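PDB 4GN5: OBody AM3L15 from Pyrobaculum aerophilum, which probably serves as an engineered binding protein, an OB-fold domain whose face, of the kind that holds nucleic acid in natural relatives, grips a second protein. Local coordinates for residues Gly31-Gly34 against Arg35-Ile38; Val52-Arg56 against Gly57-Asp61; Ala84-Pro87 against Val88-Thr92. All blocks are in the same frame, centred on the assembly; numbering follows the deposited sequence.

Contact 1 (Gly31-Gly34 against Arg35-Ile38); sequences GDYG and RVKI
Asp32 and Lys37 lie side by side on neighbouring strands and point the same way, so that the lysine's last methylenes run along the carboxylate before NZ reaches OD2. With CG placed opposite the backbone N (chi1 180°), the Asp32 carboxylate leans over the turn, where its two oxygens do different work. OD1 takes the backbone N-H of Gly34 at 3.0 Å, almost head-on, which makes an Asx turn. OD2 receives Lys37 NZ at 2.6 Å, the ammonium coming from above the carboxylate plane. The extended lysine chain runs past Gly34 on the way, its CE 3.3 Å from Gly34 O, and its side chain touches Phe64 and Phe67 of helix 61-67. A leucine in place of Asp32 would probably leave Lys37 NZ without its charge partner here and release the Gly34 N-H that fixes the turn. Tyr33 turns to the other face, where the edge of its ring meets Ile38 CD1, with CE1 4.0 Å away; its OH bonds to an acidic side chain of the chain of another protein, and Arg35 NH2 forms a salt bridge with an acidic side chain of that chain. Gly34 has a positive phi, 104°, where any CB would jam against the preceding carbonyl. Two bonds tie Gly31 to Ile38, Tyr33 N reaches Val36 O at 2.9 Å, and a water bridges Tyr33 O to Val36 N. This is a tight beta hairpin with a two-residue turn, the connection between two successive strands of an OB-fold that commonly borders its binding face.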
ATOM      1  N   GLY A  31       2.918  -0.173  -6.984  1.00 18.37           N
ATOM      2  CA  GLY A  31       3.037   0.561  -5.731  1.00 17.52           C
ATOM      3  C   GLY A  31       3.762  -0.325  -4.732  1.00 19.39           C
ATOM      4  O   GLY A  31       3.280  -1.390  -4.347  1.00 20.60           O
ATOM      5  N   ASP A  32       4.948   0.110  -4.325  1.00 15.60           N
ATOM      6  CA  ASP A  32       5.689  -0.583  -3.324  1.00 21.19           C
ATOM      7  C   ASP A  32       5.587   0.271  -2.027  1.00 23.80           C
ATOM      8  O   ASP A  32       6.126   1.380  -1.976  1.00 21.49           O
ATOM      9  CB  ASP A  32       7.175  -0.751  -3.775  1.00 22.53           C
ATOM     10  CG  ASP A  32       8.025  -1.474  -2.753  1.00 26.78           C
ATOM     11  OD1 ASP A  32       7.660  -1.457  -1.544  1.00 31.00           O
ATOM     12  OD2 ASP A  32       9.097  -2.063  -3.135  1.00 25.62           O
ATOM     13  N   TYR A  33       4.942  -0.262  -0.977  1.00 18.47           N
ATOM     14  CA  TYR A  33       4.749   0.500   0.239  1.00 16.25           C
ATOM     15  C   TYR A  33       5.391  -0.218   1.371  1.00 23.57           C
ATOM     16  O   TYR A  33       5.156   0.128   2.529  1.00 29.30           O
ATOM     17  CB  TYR A  33       3.215   0.693   0.517  1.00 16.18           C
ATOM     18  CG  TYR A  33       2.524   1.205  -0.706  1.00 21.13           C
ATOM     19  CD1 TYR A  33       1.642   0.380  -1.447  1.00 20.38           C
ATOM     20  CD2 TYR A  33       2.773   2.530  -1.172  1.00 20.73           C
ATOM     21  CE1 TYR A  33       1.001   0.859  -2.645  1.00 18.59           C
ATOM     22  CE2 TYR A  33       2.132   3.029  -2.334  1.00 19.52           C
ATOM     23  CZ  TYR A  33       1.251   2.173  -3.075  1.00 20.39           C
ATOM     24  OH  TYR A  33       0.668   2.667  -4.227  1.00 16.66           O
ATOM     25  N   GLY A  34       6.230  -1.199   1.080  1.00 18.83           N
ATOM     26  CA  GLY A  34       6.903  -1.882   2.177  1.00 20.02           C
ATOM     27  C   GLY A  34       6.248  -3.239   2.409  1.00 25.62           C
ATOM     28  O   GLY A  34       6.492  -4.171   1.644  1.00 22.00           O
ATOM     29  N   ARG A  35       5.414  -3.323   3.437  1.00 18.98           N
ATOM     30  CA  ARG A  35       4.708  -4.544   3.808  1.00 17.83           C
ATOM     31  C   ARG A  35       3.573  -4.930   2.863  1.00 18.43           C
ATOM     32  O   ARG A  35       3.222  -6.119   2.721  1.00 21.47           O
ATOM     33  CB  ARG A  35       4.208  -4.438   5.253  1.00 17.79           C
ATOM     34  CG  ARG A  35       5.288  -4.792   6.320  1.00 16.52           C
ATOM     35  CD  ARG A  35       4.924  -4.225   7.700  1.00 20.02           C
ATOM     36  NE  ARG A  35       4.957  -2.731   7.681  1.00 21.22           N
ATOM     37  CZ  ARG A  35       4.343  -1.953   8.572  1.00 22.91           C
ATOM     38  NH1 ARG A  35       3.615  -2.492   9.540  1.00 24.79           N
ATOM     39  NH2 ARG A  35       4.439  -0.609   8.499  1.00 15.76           N
ATOM     40  N   VAL A  36       3.022  -3.929   2.194  1.00 18.82           N
ATOM     41  CA  VAL A  36       2.108  -4.111   1.059  1.00 17.32           C
ATOM     42  C   VAL A  36       2.747  -3.629  -0.219  1.00 19.27           C
ATOM     43  O   VAL A  36       3.318  -2.540  -0.270  1.00 18.71           O
ATOM     44  CB  VAL A  36       0.818  -3.233   1.296  1.00 22.18           C
ATOM     45  CG1 VAL A  36      -0.254  -3.365   0.109  1.00 24.99           C
ATOM     46  CG2 VAL A  36       0.221  -3.597   2.640  1.00 23.21           C
ATOM     47  N   LYS A  37       2.649  -4.426  -1.255  1.00 19.34           N
ATOM     48  CA  LYS A  37       3.023  -4.038  -2.590  1.00 17.79           C
ATOM     49  C   LYS A  37       1.878  -4.464  -3.511  1.00 18.12           C
ATOM     50  O   LYS A  37       1.359  -5.514  -3.339  1.00 20.97           O
ATOM     51  CB  LYS A  37       4.327  -4.735  -2.936  1.00 21.77           C
ATOM     52  CG  LYS A  37       5.385  -4.629  -1.856  1.00 24.15           C
ATOM     53  CD  LYS A  37       6.748  -4.950  -2.370  1.00 23.22           C
ATOM     54  CE  LYS A  37       7.832  -4.642  -1.339  1.00 33.02           C
ATOM     55  NZ  LYS A  37       9.190  -4.328  -1.835  1.00 33.04           N
ATOM     56  N   ILE A  38       1.487  -3.635  -4.457  1.00 20.12           N
ATOM     57  CA  ILE A  38       0.327  -3.907  -5.305  1.00 13.83           C
ATOM     58  C   ILE A  38       0.748  -3.751  -6.758  1.00 19.68           C
ATOM     59  O   ILE A  38       1.376  -2.768  -7.121  1.00 19.21           O
ATOM     60  CB  ILE A  38      -0.843  -2.950  -4.975  1.00 15.41           C
ATOM     61  CG1 ILE A  38      -1.210  -3.040  -3.477  1.00 13.23           C
ATOM     62  CG2 ILE A  38      -2.057  -3.258  -5.848  1.00 17.19           C
ATOM     63  CD1 ILE A  38      -2.023  -1.765  -2.916  1.00 12.44           C
TER
HETATM   64  O   HOH W   1       3.125  -1.206   3.664  0.65 10.67           O
HETATM   65  O   HOH W   2       4.197   1.107   5.572  0.95 16.32           O
HETATM   66  O   HOH W   3       5.709  -1.078   5.379  0.81 16.37           O

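Contact 2 (Val52-Arg56 against Gly57-Asp61); sequences VYLER and GKTPD
Beyond Glu55 the chain leaves the strand and doubles back, so that Glu55 O collects two backbone N-H groups from opposite faces of its carbonyl plane, Lys58 N at 2.8 Å and Thr59 N at 2.9 Å. Thr59 returns the grip with its side chain: OG1 accepts the N-H of Glu55 at 3.0 Å, close to straight at 159°. A threonine suits the place because its two branches divide the work. OG1 stands beside the backbone N and faces the strand edge, whereas the methyl CG2 crosses obliquely over the Leu54 side chain, 3.9 Å from Leu54 CG, and joins it against Phe64 of helix 61-67. Residues 55 to 58 form a type II beta turn, with Arg56 and Gly57 at its corners; Gly57 has a phi of 97°, and a CB there would run into Arg56 O. The turn opens the connection between strand 50-55 of the OB-fold and its helix. Two ion pairs straddle it. Lys58 stretches alongside Glu55, the two chains pointing the same way, and NZ approaches OE1 of Glu55 at 3.1 Å from above the carboxylate. Glu55 is modelled in two positions, so this pairing is doubtful for part of the molecules, and the same oxygen has a salt bridge to a basic side chain of the chain of another protein. Arg56 bends at chi2 (-66°), which brings its guanidinium round towards Asp61; NH1 then gives an in-plane, nearly linear bond to Asp61 OD1 at 2.8 Å, meeting that oxygen on its anti side with the two flat groups inclined to each other. A cation-pi contact with Phe64 holds the same guanidinium.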
ATOM      1  N   VAL A  52      -3.412  -6.798  -7.599  1.00 17.29           N
ATOM      2  CA  VAL A  52      -2.855  -8.044  -7.107  1.00 17.41           C
ATOM      3  C   VAL A  52      -2.085  -7.595  -5.865  1.00 18.68           C
ATOM      4  O   VAL A  52      -1.089  -6.858  -5.991  1.00 17.58           O
ATOM      5  CB  VAL A  52      -1.875  -8.623  -8.143  1.00 24.47           C
ATOM      6  CG1 VAL A  52      -1.057  -9.825  -7.611  1.00 24.98           C
ATOM      7  CG2 VAL A  52      -2.572  -8.988  -9.459  1.00 24.68           C
ATOM      8  N   TYR A  53      -2.555  -8.005  -4.684  1.00 13.72           N
ATOM      9  CA  TYR A  53      -1.922  -7.625  -3.411  1.00 17.98           C
ATOM     10  C   TYR A  53      -0.885  -8.624  -2.907  1.00 20.56           C
ATOM     11  O   TYR A  53      -1.198  -9.783  -2.734  1.00 22.36           O
ATOM     12  CB  TYR A  53      -2.980  -7.479  -2.299  1.00 17.52           C
ATOM     13  CG  TYR A  53      -3.765  -6.166  -2.346  1.00 19.43           C
ATOM     14  CD1 TYR A  53      -4.723  -5.922  -3.344  1.00 17.65           C
ATOM     15  CD2 TYR A  53      -3.592  -5.197  -1.323  1.00 24.12           C
ATOM     16  CE1 TYR A  53      -5.468  -4.685  -3.349  1.00 11.99           C
ATOM     17  CE2 TYR A  53      -4.351  -3.986  -1.330  1.00 20.08           C
ATOM     18  CZ  TYR A  53      -5.275  -3.768  -2.337  1.00 15.27           C
ATOM     19  OH  TYR A  53      -5.971  -2.581  -2.324  1.00 18.35           O
ATOM     20  N   LEU A  54       0.323  -8.169  -2.662  1.00 18.54           N
ATOM     21  CA  LEU A  54       1.328  -8.932  -1.929  1.00 22.92           C
ATOM     22  C   LEU A  54       1.426  -8.322  -0.506  1.00 18.33           C
ATOM     23  O   LEU A  54       1.824  -7.178  -0.386  1.00 15.88           O
ATOM     24  CB  LEU A  54       2.677  -8.774  -2.651  1.00 16.64           C
ATOM     25  CG  LEU A  54       2.701  -9.478  -3.997  1.00 23.50           C
ATOM     26  CD1 LEU A  54       2.041  -8.717  -5.169  1.00 20.09           C
ATOM     27  CD2 LEU A  54       4.097  -9.821  -4.288  1.00 25.87           C
ATOM     28  N   GLU A  55       1.182  -9.108   0.521  0.71 19.42           N
ATOM     29  CA  GLU A  55       1.143  -8.563   1.877  0.71 21.56           C
ATOM     30  C   GLU A  55       2.004  -9.419   2.738  0.71 24.46           C
ATOM     31  O   GLU A  55       1.804 -10.639   2.783  0.71 22.67           O
ATOM     32  CB  GLU A  55      -0.284  -8.608   2.419  0.71 20.78           C
ATOM     33  CG  GLU A  55      -1.121  -7.548   1.859  0.71 23.77           C
ATOM     34  CD  GLU A  55      -2.401  -7.396   2.630  0.71 26.20           C
ATOM     35  OE1 GLU A  55      -3.401  -7.982   2.253  0.71 28.20           O
ATOM     36  OE2 GLU A  55      -2.425  -6.685   3.634  0.71 38.66           O
ATOM     37  N   ARG A  56       2.983  -8.788   3.386  1.00 25.74           N
ATOM     38  CA  ARG A  56       3.951  -9.496   4.214  1.00 24.44           C
ATOM     39  C   ARG A  56       3.109 -10.158   5.303  1.00 28.47           C
ATOM     40  O   ARG A  56       2.153  -9.561   5.785  1.00 30.30           O
ATOM     41  CB  ARG A  56       4.934  -8.524   4.843  1.00 27.54           C
ATOM     42  CG  ARG A  56       6.045  -8.145   3.957  1.00 26.39           C
ATOM     43  CD  ARG A  56       6.955  -9.355   3.647  1.00 32.07           C
ATOM     44  NE  ARG A  56       7.970  -8.892   2.720  1.00 31.84           N
ATOM     45  CZ  ARG A  56       8.898  -9.662   2.159  1.00 36.49           C
ATOM     46  NH1 ARG A  56       8.963 -10.970   2.429  1.00 34.82           N
ATOM     47  NH2 ARG A  56       9.753  -9.104   1.316  1.00 32.63           N
ATOM     48  N   GLY A  57       3.426 -11.393   5.643  1.00 32.08           N
ATOM     49  CA  GLY A  57       2.611 -12.136   6.566  1.00 34.22           C
ATOM     50  C   GLY A  57       1.624 -13.056   5.867  1.00 34.51           C
ATOM     51  O   GLY A  57       1.192 -14.029   6.481  1.00 40.72           O
ATOM     52  N   LYS A  58       1.296 -12.765   4.607  1.00 29.80           N
ATOM     53  CA  LYS A  58       0.342 -13.512   3.790  1.00 33.70           C
ATOM     54  C   LYS A  58       0.928 -14.124   2.525  1.00 34.78           C
ATOM     55  O   LYS A  58       0.611 -15.224   2.185  1.00 37.93           O
ATOM     56  CB  LYS A  58      -0.796 -12.622   3.328  1.00 39.51           C
ATOM     57  CG  LYS A  58      -1.831 -12.385   4.302  1.00 44.62           C
ATOM     58  CD  LYS A  58      -2.970 -11.654   3.697  1.00 51.14           C
ATOM     59  CE  LYS A  58      -3.692 -10.815   4.739  1.00 56.36           C
ATOM     60  NZ  LYS A  58      -4.818 -10.045   4.157  1.00 54.55           N
ATOM     61  N   THR A  59       1.743 -13.368   1.816  1.00 32.93           N
ATOM     62  CA  THR A  59       2.258 -13.735   0.484  1.00 28.58           C
ATOM     63  C   THR A  59       3.642 -14.372   0.581  1.00 30.49           C
ATOM     64  O   THR A  59       4.488 -13.851   1.280  1.00 30.56           O
ATOM     65  CB  THR A  59       2.332 -12.443  -0.401  1.00 23.56           C
ATOM     66  OG1 THR A  59       1.026 -11.903  -0.554  1.00 25.83           O
ATOM     67  CG2 THR A  59       2.941 -12.711  -1.762  1.00 26.03           C
ATOM     68  N   PRO A  60       3.922 -15.461  -0.166  1.00 33.71           N
ATOM     69  CA  PRO A  60       5.255 -16.021   0.023  1.00 40.93           C
ATOM     70  C   PRO A  60       6.389 -15.078  -0.348  1.00 39.65           C
ATOM     71  O   PRO A  60       6.265 -14.288  -1.304  1.00 34.24           O
ATOM     72  CB  PRO A  60       5.258 -17.258  -0.884  1.00 43.89           C
ATOM     73  CG  PRO A  60       3.831 -17.724  -0.863  1.00 51.54           C
ATOM     74  CD  PRO A  60       3.026 -16.388  -0.876  1.00 41.71           C
ATOM     75  N   ASP A  61       7.478 -15.163   0.422  1.00 39.17           N
ATOM     76  CA  ASP A  61       8.640 -14.297   0.260  1.00 36.76           C
ATOM     77  C   ASP A  61       9.143 -14.225  -1.197  1.00 41.84           C
ATOM     78  O   ASP A  61       9.461 -13.151  -1.695  1.00 44.45           O
ATOM     79  CB  ASP A  61       9.771 -14.805   1.170  1.00 48.33           C
ATOM     80  CG  ASP A  61      11.007 -13.862   1.207  1.00 83.59           C
ATOM     81  OD1 ASP A  61      10.868 -12.619   1.111  1.00 79.37           O
ATOM     82  OD2 ASP A  61      12.137 -14.377   1.367  1.00 86.38           O
TER

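Contact 3 (Ala84-Pro87 against Val88-Thr92); sequences AGWP and VALDT
Trp86 brings its indole against Ala89 and Leu90, although its CB starts out directed away from residues 88-92. A first torsion of -155° sets CG beside the carbonyl carbon, and the ring swings back toward the residues that follow. One face then lies over Pro87 CB, which sits 3.8 Å above the ring plane towards the rim. Along the five-membered ring, CD1 meets the methyl of Ala89, 3.9 Å from its CB. Next comes NE1, beside Leu90 CD1, and the same methyl continues past CE2 to CZ2 of Trp86, the part of the six-membered ring that it approaches most nearly. Leu90 is modelled in two positions, so its methyl contacts hold for the conformer described; in it CD2 lies 4.0 Å from Pro87 CB. The wide, flat indole can thus span two successive small or branched apolar side chains.

The backbone makes this possible. The peptide before Pro87 is cis, and Gly85 O accepts Val88 N at 3.0 Å, which defines a type VI beta turn with proline in its usual third place. Proline is apt because it accepts the cis form far more readily than other residues. Leu90 N then bonds to Pro87 O at 2.9 Å, from above the carbonyl plane, winding residues 88-90 into a short helical bend, and a water links Ala84 O to Ala89 N, 2.8 Å from the former.

Beyond the bend, Asp91 forms a salt bridge with a basic side chain of the chain of another protein. The whole loop connects strand 75-83 to strand 95-98, and Thr92 packs its far end on Pro51 and Tyr53 of strand 50-55.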
ATOM      1  N   ALA A  84     -12.938 -11.093  -1.924  1.00 23.95           N
ATOM      2  CA  ALA A  84     -13.888 -10.007  -2.106  1.00 23.34           C
ATOM      3  C   ALA A  84     -14.727  -9.813  -0.836  1.00 27.09           C
ATOM      4  O   ALA A  84     -15.752  -9.158  -0.842  1.00 25.22           O
ATOM      5  CB  ALA A  84     -14.765 -10.284  -3.361  1.00 21.02           C
ATOM      6  N   GLY A  85     -14.242 -10.363   0.278  1.00 25.13           N
ATOM      7  CA  GLY A  85     -14.902 -10.148   1.559  1.00 26.95           C
ATOM      8  C   GLY A  85     -14.878  -8.678   1.988  1.00 24.47           C
ATOM      9  O   GLY A  85     -13.842  -7.989   1.919  1.00 19.22           O
ATOM     10  N   TRP A  86     -16.014  -8.209   2.463  1.00 25.59           N
ATOM     11  CA  TRP A  86     -16.118  -6.885   3.025  1.00 25.06           C
ATOM     12  C   TRP A  86     -14.989  -6.722   4.079  1.00 21.18           C
ATOM     13  O   TRP A  86     -14.847  -7.589   4.945  1.00 18.19           O
ATOM     14  CB  TRP A  86     -17.534  -6.736   3.594  1.00 29.70           C
ATOM     15  CG  TRP A  86     -17.868  -5.366   3.609  1.00 31.20           C
ATOM     16  CD1 TRP A  86     -18.358  -4.575   2.526  1.00 36.07           C
ATOM     17  CD2 TRP A  86     -17.575  -4.488   4.647  1.00 17.53           C
ATOM     18  NE1 TRP A  86     -18.421  -3.257   2.930  1.00 28.83           N
ATOM     19  CE2 TRP A  86     -17.967  -3.188   4.230  1.00 29.32           C
ATOM     20  CE3 TRP A  86     -17.073  -4.665   5.936  1.00 16.72           C
ATOM     21  CZ2 TRP A  86     -17.862  -2.113   5.059  1.00 27.10           C
ATOM     22  CZ3 TRP A  86     -17.017  -3.650   6.716  1.00 19.14           C
ATOM     23  CH2 TRP A  86     -17.406  -2.372   6.312  1.00 31.06           C
ATOM     24  N   PRO A  87     -14.172  -5.609   4.016  1.00 18.19           N
ATOM     25  CA  PRO A  87     -14.482  -4.322   3.373  1.00 16.45           C
ATOM     26  C   PRO A  87     -13.913  -4.067   1.950  1.00 17.45           C
ATOM     27  O   PRO A  87     -13.770  -2.909   1.555  1.00 17.14           O
ATOM     28  CB  PRO A  87     -13.870  -3.326   4.346  1.00 15.41           C
ATOM     29  CG  PRO A  87     -12.532  -4.043   4.679  1.00 20.06           C
ATOM     30  CD  PRO A  87     -13.042  -5.451   4.952  1.00 16.21           C
ATOM     31  N   VAL A  88     -13.574  -5.124   1.218  1.00 16.97           N
ATOM     32  CA  VAL A  88     -13.041  -4.946  -0.111  1.00 17.79           C
ATOM     33  C   VAL A  88     -13.990  -4.088  -0.958  1.00 15.57           C
ATOM     34  O   VAL A  88     -13.532  -3.326  -1.794  1.00 19.93           O
ATOM     35  CB  VAL A  88     -12.798  -6.325  -0.838  1.00 21.74           C
ATOM     36  CG1 VAL A  88     -12.318  -6.080  -2.267  1.00 23.56           C
ATOM     37  CG2 VAL A  88     -11.749  -7.182  -0.071  1.00 16.17           C
ATOM     38  N   ALA A  89     -15.303  -4.287  -0.842  1.00 17.23           N
ATOM     39  CA  ALA A  89     -16.263  -3.466  -1.589  1.00 19.01           C
ATOM     40  C   ALA A  89     -16.135  -1.945  -1.376  1.00 25.97           C
ATOM     41  O   ALA A  89     -16.618  -1.139  -2.222  1.00 22.55           O
ATOM     42  CB  ALA A  89     -17.726  -3.897  -1.256  1.00 23.55           C
ATOM     43  N   LEU A  90     -15.580  -1.528  -0.239  0.73 22.49           N
ATOM     44  CA  LEU A  90     -15.472  -0.089  -0.000  0.73 22.19           C
ATOM     45  C   LEU A  90     -14.658   0.608  -1.111  0.73 23.85           C
ATOM     46  O   LEU A  90     -14.889   1.748  -1.393  0.73 25.65           O
ATOM     47  CB  LEU A  90     -14.830   0.198   1.363  0.73 19.56           C
ATOM     48  CG  LEU A  90     -15.753   0.600   2.514  0.73 27.69           C
ATOM     49  CD1 LEU A  90     -17.179  -0.157   2.524  0.73 33.98           C
ATOM     50  CD2 LEU A  90     -14.964   0.483   3.822  0.73 19.87           C
ATOM     51  N   ASP A  91     -13.678  -0.079  -1.693  1.00 20.62           N
ATOM     52  CA  ASP A  91     -12.935   0.513  -2.761  1.00 18.04           C
ATOM     53  C   ASP A  91     -12.750  -0.347  -3.991  1.00 22.70           C
ATOM     54  O   ASP A  91     -13.326  -0.025  -5.027  1.00 24.99           O
ATOM     55  CB  ASP A  91     -11.593   1.160  -2.303  1.00 21.12           C
ATOM     56  CG  ASP A  91     -10.733   0.247  -1.364  1.00 20.06           C
ATOM     57  OD1 ASP A  91      -9.890   0.795  -0.643  1.00 23.09           O
ATOM     58  OD2 ASP A  91     -10.869  -0.994  -1.324  1.00 20.04           O
ATOM     59  N   THR A  92     -11.864  -1.349  -3.919  1.00 20.09           N
ATOM     60  CA  THR A  92     -11.481  -2.041  -5.135  1.00 22.04           C
ATOM     61  C   THR A  92     -12.514  -3.087  -5.656  1.00 26.74           C
ATOM     62  O   THR A  92     -12.490  -3.460  -6.865  1.00 22.77           O
ATOM     63  CB  THR A  92     -10.106  -2.665  -5.048  1.00 24.61           C
ATOM     64  OG1 THR A  92     -10.116  -3.710  -4.074  1.00 20.34           O
ATOM     65  CG2 THR A  92      -8.958  -1.572  -4.749  1.00 19.37           C
TER
HETATM   66  O   HOH W   4     -16.591  -6.554  -0.108  0.93 26.09           O

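Overall arrangement
Contacts 1 and 2 belong to one three-stranded antiparallel sheet, contact 1 at the hairpin of strands 26-32 and 36-42 and contact 2 at the end of the adjoining strand 50-55: Lys37 O lies 2.9 Å from Leu54 N, a probable hydrogen bond, and Ile38 packs on Tyr53. Contact 1 is mostly buried and contact 2 partly so; both combine backbone bonds with ion pairs, and each sends side chains against helix 61-67. Contact 3 lies at the surface, its centre about 18 Å from the centres of the other two, and relies on apolar side chains and a cis-proline turn. It meets contact 2 lightly, where Thr92 packs on Tyr53. All three send residues to the other protein, consistent with a shared binding face.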